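Local coordinates for protein R.Pab1 family restriction endonuclease (Campylobacter coli, PDB 7CFA) that probably acts as a restriction DNA glycosylase, excising a base within its recognition sequence so that the DNA can then be cleaved, at residues A[84-88]-A[89-93]. The protein carries 2 engineered substitutions. Residues are numbered along the deposited sequence; the frame is centred on the assembly and turned at random.
Sequences FQFFK and HNIIL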
loop_
_atom_site.group_PDB
_atom_site.type_symbol
_atom_site.label_atom_id
_atom_site.label_comp_id
_atom_site.label_asym_id
_atom_site.label_seq_id
_atom_site.Cartn_x
_atom_site.Cartn_y
_atom_site.Cartn_z
ATOM N N PHE A 84 -14.610 8.050 26.545
ATOM C CA PHE A 84 -14.774 9.142 27.499
ATOM C C PHE A 84 -16.246 9.395 27.800
ATOM O O PHE A 84 -16.632 9.577 28.960
ATOM C CB PHE A 84 -14.110 10.409 26.963
ATOM C CG PHE A 84 -14.358 11.629 27.807
ATOM C CD1 PHE A 84 -13.582 11.883 28.924
ATOM C CD2 PHE A 84 -15.365 12.523 27.478
ATOM C CE1 PHE A 84 -13.807 13.005 29.702
ATOM C CE2 PHE A 84 -15.596 13.645 28.253
ATOM C CZ PHE A 84 -14.816 13.887 29.366
ATOM N N GLN A 85 -17.086 9.420 26.761
ATOM C CA GLN A 85 -18.499 9.727 26.963
ATOM C C GLN A 85 -19.206 8.620 27.736
ATOM O O GLN A 85 -20.061 8.898 28.584
ATOM C CB GLN A 85 -19.187 9.969 25.619
ATOM C CG GLN A 85 -18.690 11.199 24.876
ATOM C CD GLN A 85 -19.499 11.493 23.626
ATOM O OE1 GLN A 85 -20.730 11.459 23.644
ATOM N NE2 GLN A 85 -18.808 11.781 22.528
ATOM N N PHE A 86 -18.868 7.359 27.459
ATOM C CA PHE A 86 -19.497 6.262 28.186
ATOM C C PHE A 86 -18.979 6.164 29.615
ATOM O O PHE A 86 -19.694 5.680 30.498
ATOM C CB PHE A 86 -19.293 4.947 27.441
ATOM C CG PHE A 86 -20.294 4.721 26.350
ATOM C CD1 PHE A 86 -21.448 3.994 26.595
ATOM C CD2 PHE A 86 -20.096 5.258 25.089
ATOM C CE1 PHE A 86 -22.381 3.791 25.597
ATOM C CE2 PHE A 86 -21.025 5.060 24.085
ATOM C CZ PHE A 86 -22.169 4.324 24.341
ATOM N N PHE A 87 -17.747 6.613 29.861
ATOM C CA PHE A 87 -17.286 6.754 31.235
ATOM C C PHE A 87 -17.919 7.963 31.910
ATOM O O PHE A 87 -18.178 7.930 33.118
ATOM C CB PHE A 87 -15.762 6.866 31.280
ATOM C CG PHE A 87 -15.205 6.925 32.672
ATOM C CD1 PHE A 87 -15.008 5.764 33.401
ATOM C CD2 PHE A 87 -14.884 8.140 33.257
ATOM C CE1 PHE A 87 -14.500 5.811 34.683
ATOM C CE2 PHE A 87 -14.375 8.196 34.540
ATOM C CZ PHE A 87 -14.181 7.030 35.254
ATOM N N LYS A 88 -18.176 9.028 31.145
ATOM C CA LYS A 88 -18.824 10.211 31.699
ATOM C C LYS A 88 -20.249 9.905 32.136
ATOM O O LYS A 88 -20.719 10.427 33.154
ATOM C CB LYS A 88 -18.807 11.340 30.667
ATOM C CG LYS A 88 -19.602 12.572 31.067
ATOM C CD LYS A 88 -19.621 13.604 29.950
ATOM C CE LYS A 88 -20.469 14.808 30.330
ATOM N NZ LYS A 88 -20.536 15.811 29.233
ATOM N N HIS A 89 -20.948 9.057 31.383
ATOM C CA HIS A 89 -22.319 8.675 31.686
ATOM C C HIS A 89 -22.403 7.417 32.546
ATOM O O HIS A 89 -23.458 6.775 32.588
ATOM C CB HIS A 89 -23.109 8.497 30.389
ATOM C CG HIS A 89 -23.364 9.780 29.662
ATOM N ND1 HIS A 89 -22.415 10.391 28.870
ATOM C CD2 HIS A 89 -24.458 10.578 29.618
ATOM C CE1 HIS A 89 -22.915 11.504 28.365
ATOM N NE2 HIS A 89 -24.153 11.641 28.803
ATOM N N ASN A 90 -21.308 7.047 33.216
ATOM C CA ASN A 90 -21.299 6.001 34.243
ATOM C C ASN A 90 -21.681 4.629 33.699
ATOM O O ASN A 90 -22.289 3.821 34.402
ATOM C CB ASN A 90 -22.215 6.364 35.414
ATOM C CG ASN A 90 -21.602 7.390 36.342
ATOM O OD1 ASN A 90 -20.437 7.285 36.727
ATOM N ND2 ASN A 90 -22.390 8.391 36.713
ATOM N N ILE A 91 -21.336 4.332 32.452
ATOM C CA ILE A 91 -21.543 3.000 31.901
ATOM C C ILE A 91 -20.283 2.151 32.002
ATOM O O ILE A 91 -20.354 0.971 32.345
ATOM C CB ILE A 91 -22.044 3.092 30.444
ATOM C CG1 ILE A 91 -23.436 3.729 30.399
ATOM C CG2 ILE A 91 -22.063 1.718 29.785
ATOM C CD1 ILE A 91 -24.092 3.671 29.038
ATOM N N ILE A 92 -19.127 2.744 31.739
ATOM C CA ILE A 92 -17.849 2.058 31.862
ATOM C C ILE A 92 -17.383 2.139 33.307
ATOM O O ILE A 92 -17.281 3.231 33.876
ATOM C CB ILE A 92 -16.811 2.674 30.911
ATOM C CG1 ILE A 92 -17.222 2.461 29.452
ATOM C CG2 ILE A 92 -15.426 2.106 31.187
ATOM C CD1 ILE A 92 -16.228 3.014 28.456
ATOM N N LEU A 93 -17.102 0.985 33.902
ATOM C CA LEU A 93 -16.615 0.937 35.273
ATOM C C LEU A 93 -15.175 1.435 35.352
ATOM O O LEU A 93 -14.382 1.259 34.424
ATOM C CB LEU A 93 -16.694 -0.488 35.818
ATOM C CG LEU A 93 -18.051 -1.185 35.776
ATOM C CD1 LEU A 93 -17.928 -2.639 36.216
ATOM C CD2 LEU A 93 -19.047 -0.447 36.647
#
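The carbonyl of Gln-85 is gripped twice by His-89. The backbone N of His-89 closes the last helical turn, 2.9 Å from Gln-85 O. The imidazole folds back and turns its ND1 edge to the same atom, and ND1 donates to Gln-85 O at 2.8 Å with an N-H...O angle of 161°. The two donors reach the oxygen from opposite faces of its plane. Gln-85 O lies almost in the ring plane, so the bond limits the ring's rotation. It also implies that ND1 carries a proton. The first torsion of His-89 (chi1 -69°) sets the ring beside its own backbone N, which brings ND1 to the oxygen.

Phe-86 O is also shared. Ile-91 N approaches at 2.9 Å nearly along the C=O axis, while Ile-92 N comes from above the carbonyl plane at 3.2 Å. The Ile-91 bond and the weak bond from Asn-90 N to Phe-87 O make a Schellman motif; the bond from Ile-92 N is additional. Asn-90, at positive phi, is the C-prime residue. The motif ends helix 79-88 and turns the chain into the short link to helix 94-106.

The tight side is built by Phe-86, Ile-91 and Ile-92. Ile-91 runs alongside Phe-86, and its CD1 is 3.6 Å from Phe-86 CD1. Ile-92 points back at the helix and sets CD1 3.8 Å from Phe-86 CB. Phe-6 meets the Phe-86 ring edge-to-face and stacks on His-89, while Ile-208 and Leu-212 of helix 208-219 touch Ile-92. Phe-87 has CG anti to its backbone N (chi1 -176°). Its CD1 comes to 3.4 Å from Ile-92 O but only 4.3 Å from Ile-92 CG2, and the ring also touches Ile-236 of helix 223-237.

The other side is looser. Lys-88 extends past the imidazole into solvent. CB of Asn-90 leaves the backbone away from the helix, and the residue is exposed.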